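Local atomic coordinates of esterase D (Cellvibrio japonicus, PDB entry 2W87), a protein that binds glucuronic acid through this calcium-containing family 35 carbohydrate-binding module and, as a whole enzyme, probably cleaves feruloyl esters in plant cell walls. Residues A31-A36 against E118-I123; T56-N61 against N122-S127. All coordinates share one frame; numbering follows the deposited sequence.

Contact 1 of 2, residues A31-A36 against E118-I123. With CA (calcium ion), chain C; GCU (alpha-D-glucopyranuronic acid), chain E.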
ATOM      1  N   ALA A  31      -8.050  -2.252  -2.975  1.00  9.11           N
ATOM      2  CA  ALA A  31      -7.466  -3.589  -3.062  1.00 10.01           C
ATOM      3  C   ALA A  31      -7.894  -4.379  -1.822  1.00  9.88           C
ATOM      4  O   ALA A  31      -7.687  -3.947  -0.673  1.00 10.41           O
ATOM      5  CB  ALA A  31      -5.937  -3.499  -3.149  1.00 10.58           C
ATOM      6  N   ASN A  32      -8.459  -5.559  -2.060  1.00 10.18           N
ATOM      7  CA  ASN A  32      -8.904  -6.460  -1.007  1.00 10.56           C
ATOM      8  C   ASN A  32      -8.080  -7.751  -1.040  1.00 10.50           C
ATOM      9  O   ASN A  32      -8.299  -8.605  -1.893  1.00 12.01           O
ATOM     10  CB  ASN A  32     -10.379  -6.792  -1.231  1.00 10.77           C
ATOM     11  CG  ASN A  32     -10.909  -7.829  -0.262  1.00 10.67           C
ATOM     12  OD1 ASN A  32     -10.194  -8.285   0.644  1.00 11.18           O
ATOM     13  ND2 ASN A  32     -12.188  -8.204  -0.445  1.00 13.68           N
ATOM     14  N   THR A  33      -7.113  -7.880  -0.146  1.00 10.81           N
ATOM     15  CA  THR A  33      -6.275  -9.086  -0.119  1.00 10.66           C
ATOM     16  C   THR A  33      -7.059 -10.319   0.318  1.00 11.50           C
ATOM     17  O   THR A  33      -7.979 -10.229   1.141  1.00 10.65           O
ATOM     18  CB  THR A  33      -5.069  -8.967   0.849  1.00 10.74           C
ATOM     19  OG1 THR A  33      -5.527  -8.660   2.176  1.00 11.49           O
ATOM     20  CG2 THR A  33      -4.092  -7.909   0.359  1.00 11.38           C
ATOM     21  N   ASN A  34      -6.676 -11.455  -0.249  1.00 12.01           N
ATOM     22  CA  ASN A  34      -6.937 -12.743   0.347  1.00 12.90           C
ATOM     23  C   ASN A  34      -6.693 -12.675   1.843  1.00 12.96           C
ATOM     24  O   ASN A  34      -5.787 -11.980   2.284  1.00 12.45           O
ATOM     25  CB  ASN A  34      -5.948 -13.780  -0.201  1.00 12.77           C
ATOM     26  CG  ASN A  34      -6.154 -14.086  -1.682  1.00 15.18           C
ATOM     27  OD1 ASN A  34      -7.270 -13.984  -2.185  1.00 16.71           O
ATOM     28  ND2 ASN A  34      -5.070 -14.490  -2.379  1.00 15.53           N
ATOM     29  N   ASN A  35      -7.470 -13.426   2.618  1.00 13.79           N
ATOM     30  CA  ASN A  35      -7.268 -13.509   4.055  0.50 14.66           C
ATOM     31  C   ASN A  35      -6.249 -14.602   4.368  1.00 14.17           C
ATOM     32  O   ASN A  35      -6.601 -15.729   4.746  1.00 14.36           O
ATOM     33  CB  ASN A  35      -8.619 -13.724   4.739  0.50 15.27           C
ATOM     34  CG  ASN A  35      -9.675 -12.736   4.240  0.50 17.13           C
ATOM     35  OD1 ASN A  35      -9.359 -11.583   3.919  0.50 18.63           O
ATOM     36  ND2 ASN A  35     -10.906 -13.198   4.109  0.50 18.85           N
ATOM     37  N   ALA A  36      -4.991 -14.252   4.188  1.00 13.59           N
ATOM     38  CA  ALA A  36      -3.865 -15.138   4.371  1.00 14.19           C
ATOM     39  C   ALA A  36      -2.630 -14.322   4.694  1.00 13.73           C
ATOM     40  O   ALA A  36      -2.429 -13.222   4.170  1.00 13.24           O
ATOM     41  CB  ALA A  36      -3.619 -15.935   3.108  1.00 15.03           C
ATOM     42  N   GLU A 118      -5.269 -12.923   8.720  1.00 15.04           N
ATOM     43  CA  GLU A 118      -6.443 -12.188   8.247  0.50 14.73           C
ATOM     44  C   GLU A 118      -6.161 -11.432   6.946  1.00 14.08           C
ATOM     45  O   GLU A 118      -7.077 -10.924   6.320  1.00 14.09           O
ATOM     46  CB  GLU A 118      -6.925 -11.183   9.286  0.50 14.79           C
ATOM     47  CG  GLU A 118      -7.460 -11.798  10.556  0.50 15.10           C
ATOM     48  CD  GLU A 118      -8.324 -10.819  11.336  0.50 15.19           C
ATOM     49  OE1 GLU A 118      -9.482 -10.567  10.914  0.50 14.72           O
ATOM     50  OE2 GLU A 118      -7.860 -10.342  12.396  0.50 16.05           O
ATOM     51  N   GLY A 119      -4.905 -11.373   6.540  1.00 12.88           N
ATOM     52  CA  GLY A 119      -4.551 -10.597   5.367  1.00 12.25           C
ATOM     53  C   GLY A 119      -4.421  -9.136   5.763  1.00 11.44           C
ATOM     54  O   GLY A 119      -4.290  -8.797   6.947  1.00 11.06           O
ATOM     55  N   LEU A 120      -4.441  -8.256   4.770  1.00 11.07           N
ATOM     56  CA  LEU A 120      -4.386  -6.827   5.024  1.00 11.00           C
ATOM     57  C   LEU A 120      -5.760  -6.222   5.262  1.00 10.99           C
ATOM     58  O   LEU A 120      -6.777  -6.846   5.007  1.00 11.70           O
ATOM     59  CB  LEU A 120      -3.735  -6.114   3.828  1.00 10.91           C
ATOM     60  CG  LEU A 120      -2.240  -6.337   3.631  1.00  9.43           C
ATOM     61  CD1 LEU A 120      -1.796  -5.648   2.297  1.00 10.11           C
ATOM     62  CD2 LEU A 120      -1.444  -5.791   4.805  1.00 10.13           C
ATOM     63  N   PRO A 121      -5.787  -4.968   5.738  1.00 10.90           N
ATOM     64  CA  PRO A 121      -7.035  -4.248   5.604  1.00 11.49           C
ATOM     65  C   PRO A 121      -7.312  -4.022   4.115  1.00 10.64           C
ATOM     66  O   PRO A 121      -6.471  -4.375   3.267  1.00 10.56           O
ATOM     67  CB  PRO A 121      -6.742  -2.909   6.275  1.00 11.28           C
ATOM     68  CG  PRO A 121      -5.463  -3.030   6.936  1.00 12.42           C
ATOM     69  CD  PRO A 121      -4.710  -4.129   6.271  1.00 11.86           C
ATOM     70  N   ASN A 122      -8.470  -3.461   3.792  1.00 10.30           N
ATOM     71  CA  ASN A 122      -8.719  -3.018   2.425  1.00  9.80           C
ATOM     72  C   ASN A 122      -7.904  -1.755   2.178  1.00  9.88           C
ATOM     73  O   ASN A 122      -7.908  -0.848   3.014  1.00  9.94           O
ATOM     74  CB  ASN A 122     -10.211  -2.754   2.234  1.00 10.16           C
ATOM     75  CG  ASN A 122     -11.044  -4.035   2.208  1.00 10.31           C
ATOM     76  OD1 ASN A 122     -10.534  -5.131   1.924  1.00 10.09           O
ATOM     77  ND2 ASN A 122     -12.338  -3.895   2.455  1.00 10.46           N
ATOM     78  N   ILE A 123      -7.200  -1.688   1.050  1.00  9.94           N
ATOM     79  CA  ILE A 123      -6.258  -0.591   0.778  1.00  9.65           C
ATOM     80  C   ILE A 123      -6.784   0.280  -0.345  1.00  9.85           C
ATOM     81  O   ILE A 123      -6.913  -0.154  -1.486  1.00  8.84           O
ATOM     82  CB  ILE A 123      -4.854  -1.118   0.381  1.00 10.19           C
ATOM     83  CG1 ILE A 123      -4.335  -2.122   1.430  1.00 10.36           C
ATOM     84  CG2 ILE A 123      -3.906   0.040   0.057  1.00 10.22           C
ATOM     85  CD1 ILE A 123      -4.145  -1.570   2.823  1.00  9.49           C
TER
HETATM   86 CA    CA C1148      -9.579  -9.305   2.659  1.00 11.65          CA
HETATM   87  C1  GCU E1150     -15.398  -8.821   4.450  1.00 15.59           C
HETATM   88  C2  GCU E1150     -15.338  -7.445   3.788  1.00 14.65           C
HETATM   89  C3  GCU E1150     -14.140  -7.395   2.846  1.00 13.66           C
HETATM   90  C4  GCU E1150     -12.885  -7.608   3.668  1.00 13.16           C
HETATM   91  C5  GCU E1150     -13.008  -8.956   4.396  1.00 14.00           C
HETATM   92  C6  GCU E1150     -11.816  -9.238   5.300  1.00 13.94           C
HETATM   93  O1  GCU E1150     -15.517  -9.774   3.395  1.00 18.63           O
HETATM   94  O2  GCU E1150     -16.524  -7.228   3.041  1.00 16.32           O
HETATM   95  O3  GCU E1150     -14.069  -6.141   2.165  1.00 12.84           O
HETATM   96  O4  GCU E1150     -11.695  -7.641   2.840  1.00 14.93           O
HETATM   97  O5  GCU E1150     -14.172  -8.961   5.222  1.00 14.90           O
HETATM   98  O6A GCU E1150     -10.696  -9.084   4.792  1.00 13.26           O
HETATM   99  O6B GCU E1150     -12.012  -9.614   6.481  1.00 14.19           O
HETATM  100  O   HOH W   1      -5.999  -5.487   1.072  1.00 24.95           O
HETATM  101  O   HOH W   2      -7.594  -9.344   4.125  1.00 11.80           O
HETATM  102  O   HOH W   3      -8.581  -7.044   2.782  1.00 11.39           O
HETATM  103  O   HOH W   4     -11.079 -11.018   1.803  1.00 14.75           O

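Contact 2 of 2, residues T56-N61 against N122-S127. With CA (calcium ion), chain D; GCU (alpha-D-glucopyranuronic acid), chain E.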
ATOM      1  N   THR A  56       1.892   7.421   2.358  1.00 14.09           N
ATOM      2  CA  THR A  56       0.654   7.471   3.092  1.00 13.84           C
ATOM      3  C   THR A  56      -0.287   6.433   2.488  1.00 13.55           C
ATOM      4  O   THR A  56      -0.611   6.488   1.302  1.00 13.20           O
ATOM      5  CB  THR A  56       0.068   8.896   3.057  1.00 14.51           C
ATOM      6  OG1 THR A  56       0.976   9.799   3.716  1.00 16.39           O
ATOM      7  CG2 THR A  56      -1.279   8.951   3.753  1.00 14.99           C
ATOM      8  N   ILE A  57      -0.678   5.468   3.314  1.00 12.65           N
ATOM      9  CA  ILE A  57      -1.564   4.381   2.905  1.00 12.78           C
ATOM     10  C   ILE A  57      -2.939   4.614   3.475  1.00 11.24           C
ATOM     11  O   ILE A  57      -3.086   4.718   4.694  1.00 11.04           O
ATOM     12  CB  ILE A  57      -1.021   3.046   3.464  1.00 13.24           C
ATOM     13  CG1 ILE A  57       0.367   2.761   2.888  1.00 14.94           C
ATOM     14  CG2 ILE A  57      -1.990   1.882   3.183  1.00 13.83           C
ATOM     15  CD1 ILE A  57       1.049   1.590   3.575  1.00 16.08           C
ATOM     16  N   ARG A  58      -3.941   4.724   2.612  1.00 10.16           N
ATOM     17  CA  ARG A  58      -5.319   4.909   3.055  1.00 10.31           C
ATOM     18  C   ARG A  58      -6.018   3.548   3.067  1.00  9.94           C
ATOM     19  O   ARG A  58      -5.946   2.794   2.092  1.00  9.70           O
ATOM     20  CB  ARG A  58      -6.050   5.880   2.136  1.00 11.05           C
ATOM     21  CG  ARG A  58      -7.383   6.327   2.684  1.00 11.21           C
ATOM     22  CD  ARG A  58      -7.896   7.540   1.960  1.00 12.09           C
ATOM     23  NE  ARG A  58      -9.117   8.075   2.574  1.00 12.81           N
ATOM     24  CZ  ARG A  58     -10.347   7.789   2.172  1.00 12.73           C
ATOM     25  NH1 ARG A  58     -10.557   6.979   1.142  1.00 12.92           N
ATOM     26  NH2 ARG A  58     -11.377   8.327   2.812  1.00 13.43           N
ATOM     27  N   TYR A  59      -6.681   3.229   4.167  1.00 10.12           N
ATOM     28  CA  TYR A  59      -7.160   1.860   4.373  1.00  9.64           C
ATOM     29  C   TYR A  59      -8.410   1.822   5.247  1.00  9.93           C
ATOM     30  O   TYR A  59      -8.700   2.771   5.982  1.00  9.32           O
ATOM     31  CB  TYR A  59      -6.076   0.993   5.001  1.00 10.27           C
ATOM     32  CG  TYR A  59      -5.815   1.321   6.441  1.00  9.98           C
ATOM     33  CD1 TYR A  59      -6.419   0.589   7.474  1.00 10.48           C
ATOM     34  CD2 TYR A  59      -5.019   2.394   6.788  1.00 11.18           C
ATOM     35  CE1 TYR A  59      -6.203   0.933   8.817  1.00 10.72           C
ATOM     36  CE2 TYR A  59      -4.797   2.731   8.135  1.00 12.36           C
ATOM     37  CZ  TYR A  59      -5.388   1.984   9.132  1.00 11.98           C
ATOM     38  OH  TYR A  59      -5.185   2.333  10.470  1.00 14.48           O
ATOM     39  N   ALA A  60      -9.121   0.699   5.178  1.00  9.96           N
ATOM     40  CA  ALA A  60     -10.261   0.428   6.049  1.00 10.14           C
ATOM     41  C   ALA A  60     -10.053  -0.936   6.665  1.00 10.45           C
ATOM     42  O   ALA A  60      -9.686  -1.858   5.972  1.00  9.57           O
ATOM     43  CB  ALA A  60     -11.556   0.440   5.257  1.00 11.39           C
ATOM     44  N   ASN A  61     -10.308  -1.064   7.957  1.00 10.54           N
ATOM     45  CA  ASN A  61     -10.147  -2.322   8.660  1.00 10.99           C
ATOM     46  C   ASN A  61     -11.354  -2.490   9.567  1.00 11.91           C
ATOM     47  O   ASN A  61     -11.368  -1.962  10.662  1.00 12.59           O
ATOM     48  CB  ASN A  61      -8.851  -2.326   9.467  1.00 11.19           C
ATOM     49  CG  ASN A  61      -8.621  -3.612  10.218  1.00  9.84           C
ATOM     50  OD1 ASN A  61      -9.466  -4.510  10.220  1.00 12.82           O
ATOM     51  ND2 ASN A  61      -7.466  -3.708  10.877  1.00  9.55           N
ATOM     52  N   ASN A 122      -8.470  -3.461   3.792  1.00 10.30           N
ATOM     53  CA  ASN A 122      -8.719  -3.018   2.425  1.00  9.80           C
ATOM     54  C   ASN A 122      -7.904  -1.755   2.178  1.00  9.88           C
ATOM     55  O   ASN A 122      -7.908  -0.848   3.014  1.00  9.94           O
ATOM     56  CB  ASN A 122     -10.211  -2.754   2.234  1.00 10.16           C
ATOM     57  CG  ASN A 122     -11.044  -4.035   2.208  1.00 10.31           C
ATOM     58  OD1 ASN A 122     -10.534  -5.131   1.924  1.00 10.09           O
ATOM     59  ND2 ASN A 122     -12.338  -3.895   2.455  1.00 10.46           N
ATOM     60  N   ILE A 123      -7.200  -1.688   1.050  1.00  9.94           N
ATOM     61  CA  ILE A 123      -6.258  -0.591   0.778  1.00  9.65           C
ATOM     62  C   ILE A 123      -6.784   0.280  -0.345  1.00  9.85           C
ATOM     63  O   ILE A 123      -6.913  -0.154  -1.486  1.00  8.84           O
ATOM     64  CB  ILE A 123      -4.854  -1.118   0.381  1.00 10.19           C
ATOM     65  CG1 ILE A 123      -4.335  -2.122   1.430  1.00 10.36           C
ATOM     66  CG2 ILE A 123      -3.906   0.040   0.057  1.00 10.22           C
ATOM     67  CD1 ILE A 123      -4.145  -1.570   2.823  1.00  9.49           C
ATOM     68  N   ASP A 124      -7.063   1.532  -0.027  1.00  9.75           N
ATOM     69  CA  ASP A 124      -7.650   2.436  -1.023  1.00  9.57           C
ATOM     70  C   ASP A 124      -6.635   2.998  -1.985  1.00 10.05           C
ATOM     71  O   ASP A 124      -6.873   3.056  -3.196  1.00  9.23           O
ATOM     72  CB  ASP A 124      -8.342   3.596  -0.317  1.00 10.00           C
ATOM     73  CG  ASP A 124      -8.955   4.587  -1.269  1.00  9.84           C
ATOM     74  OD1 ASP A 124      -9.403   4.191  -2.364  1.00 10.42           O
ATOM     75  OD2 ASP A 124      -9.050   5.773  -0.895  1.00 12.54           O
ATOM     76  N   SER A 125      -5.519   3.443  -1.432  1.00  9.83           N
ATOM     77  CA  SER A 125      -4.511   4.140  -2.202  1.00 11.01           C
ATOM     78  C   SER A 125      -3.179   4.231  -1.475  1.00 12.02           C
ATOM     79  O   SER A 125      -3.117   4.110  -0.249  1.00 11.27           O
ATOM     80  CB  SER A 125      -4.999   5.538  -2.468  1.00 11.57           C
ATOM     81  OG  SER A 125      -5.188   6.279  -1.268  1.00 11.45           O
ATOM     82  N   LEU A 126      -2.143   4.547  -2.257  1.00 12.51           N
ATOM     83  CA  LEU A 126      -0.829   4.869  -1.742  1.00 13.03           C
ATOM     84  C   LEU A 126      -0.461   6.249  -2.280  1.00 13.81           C
ATOM     85  O   LEU A 126      -0.494   6.469  -3.485  1.00 13.40           O
ATOM     86  CB  LEU A 126       0.221   3.847  -2.212  1.00 12.68           C
ATOM     87  CG  LEU A 126       1.668   4.160  -1.819  1.00 13.22           C
ATOM     88  CD1 LEU A 126       1.850   4.028  -0.309  1.00 15.87           C
ATOM     89  CD2 LEU A 126       2.659   3.295  -2.586  1.00 14.19           C
ATOM     90  N   SER A 127      -0.128   7.169  -1.382  1.00 14.40           N
ATOM     91  CA  SER A 127       0.328   8.507  -1.752  1.00 15.95           C
ATOM     92  C   SER A 127       1.814   8.592  -1.419  1.00 15.48           C
ATOM     93  O   SER A 127       2.231   8.113  -0.381  1.00 15.10           O
ATOM     94  CB  SER A 127      -0.449   9.545  -0.952  1.00 16.87           C
ATOM     95  OG  SER A 127       0.201  10.779  -1.003  1.00 22.56           O
TER
HETATM   96 CA    CA D1149      -8.722   3.539  -4.576  1.00 10.97          CA
HETATM   97  C1  GCU E1150     -15.398  -8.821   4.450  1.00 15.59           C
HETATM   98  C2  GCU E1150     -15.338  -7.445   3.788  1.00 14.65           C
HETATM   99  C3  GCU E1150     -14.140  -7.395   2.846  1.00 13.66           C
HETATM  100  C4  GCU E1150     -12.885  -7.608   3.668  1.00 13.16           C
HETATM  101  C5  GCU E1150     -13.008  -8.956   4.396  1.00 14.00           C
HETATM  102  C6  GCU E1150     -11.816  -9.238   5.300  1.00 13.94           C
HETATM  103  O1  GCU E1150     -15.517  -9.774   3.395  1.00 18.63           O
HETATM  104  O2  GCU E1150     -16.524  -7.228   3.041  1.00 16.32           O
HETATM  105  O3  GCU E1150     -14.069  -6.141   2.165  1.00 12.84           O
HETATM  106  O4  GCU E1150     -11.695  -7.641   2.840  1.00 14.93           O
HETATM  107  O5  GCU E1150     -14.172  -8.961   5.222  1.00 14.90           O
HETATM  108  O6A GCU E1150     -10.696  -9.084   4.792  1.00 13.26           O
HETATM  109  O6B GCU E1150     -12.012  -9.614   6.481  1.00 14.19           O
HETATM  110  O   HOH W   5      -3.184   7.367   0.275  1.00 13.53           O
HETATM  111  O   HOH W   6       2.448  10.762   1.669  1.00 16.11           O

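Contact 1 of 2, residues A31-A36 against E118-I123
The side-chain amides of Asn32 and Asn122 lie side by side and point the same way, toward the glucuronic acid, with their planes turned 65° apart. The end of the Asn122 amide reaches O3 and O4 of the sugar, while Asn32 meets O4 and the calcium ion through OD1. Asn32 has CG anti to its backbone N (chi1 175°), which carries OD1 to 2.3 Å from the calcium; ND2 is hydrogen-bonded to Asp19. Thr33 O, the Asn35 side chain, three waters and the sugar's O4 and carboxylate O6A complete the eight ligands. In the glucuronic acid pocket of this family 35 module the sugar is thus held in part by a calcium ion that it ligates directly.

Behind this shell stands Thr33 OG1. It accepts a hydrogen bond from Leu120 N at 2.8 Å and gives its own proton to a calcium-bound water, which in turn donates to Glu118 O and Leu120 O. A second-shell hydroxyl thus positions a metal ligand. Thr33 CG2 packs 3.8 Å from Leu120 CD1. At the far end Ala31 and Ile123 form an antiparallel hydrogen-bonded pair (Ala31 N to Ile123 O 2.8 Å).

Glu118 makes a salt bridge with the sugar-binding Arg67. Ala31, Thr33 and Leu120 rest on Val41 of strand 40-47, and Leu120 also meets Leu112 and Ala114 of strand 106-114.

Contact 2 of 2, residues T56-N61 against N122-S127
Leu126 CD1 lies against Ile57 CG1, 3.7 Å away, on the core face of this antiparallel strand pair. Ile57 CG2 rests against both methyls of Ile123, whose CD1 settles in the notch between Ile57 CG2 and Tyr59 CB, while the Tyr59 ring turns away.

Between Arg58 and Tyr59 the register slips by one residue, a beta bulge: Asp124 N bonds to Arg58 O at 2.7 Å and Arg58 N to Ser125 O. The extra residue is Asp124, which shares Arg58 as partner with Ser125. Its helix-like backbone (phi/psi -80/-46°) fits a classic bulge, and its side chain turns toward strand 51-60, beside the extended Arg58 chain. Arg58 CB lies 3.5 Å from Ser125 OG. Arg58 NH1, also bonded to Gly24 O, makes a salt bridge at 2.8 Å to Asp124 OD2, which lies near the guanidinium plane but is met from above its own carboxylate plane. Asp124 OD1 and O bind a calcium ion remote from the sugar, along with Gln5, Glu6, Thr26 and Gly29.

The pair forms the middle of a four-stranded sheet, one face of the module's beta-sandwich, with strand 2-5 beside 122-129 and 95-103 beside 51-60; Ile123 and Leu126 pack on Trp43 of strand 40-47.

Contacts 1 and 2 lie about 11 Å apart, centre to centre, and meet along strand 122-129: its first two residues, Asn122 and Ile123, belong to both. In chain order, 31-36 comes first, then 56-61, and both are joined by the late segments 118-123 and 122-127. Pro121, leading into the shared strand, touches Tyr59, Ala60 and Asn61, tying the two contacts directly. The 118-123 run and strand 122-129 pass by both calcium sites: the first borders the ion that contacts the sugar, and Asp124 is a direct ligand of the other, which is probably structural. The pocket sits where the loops meet the start of strand 122-129, and the same strand runs on into the buried sheet.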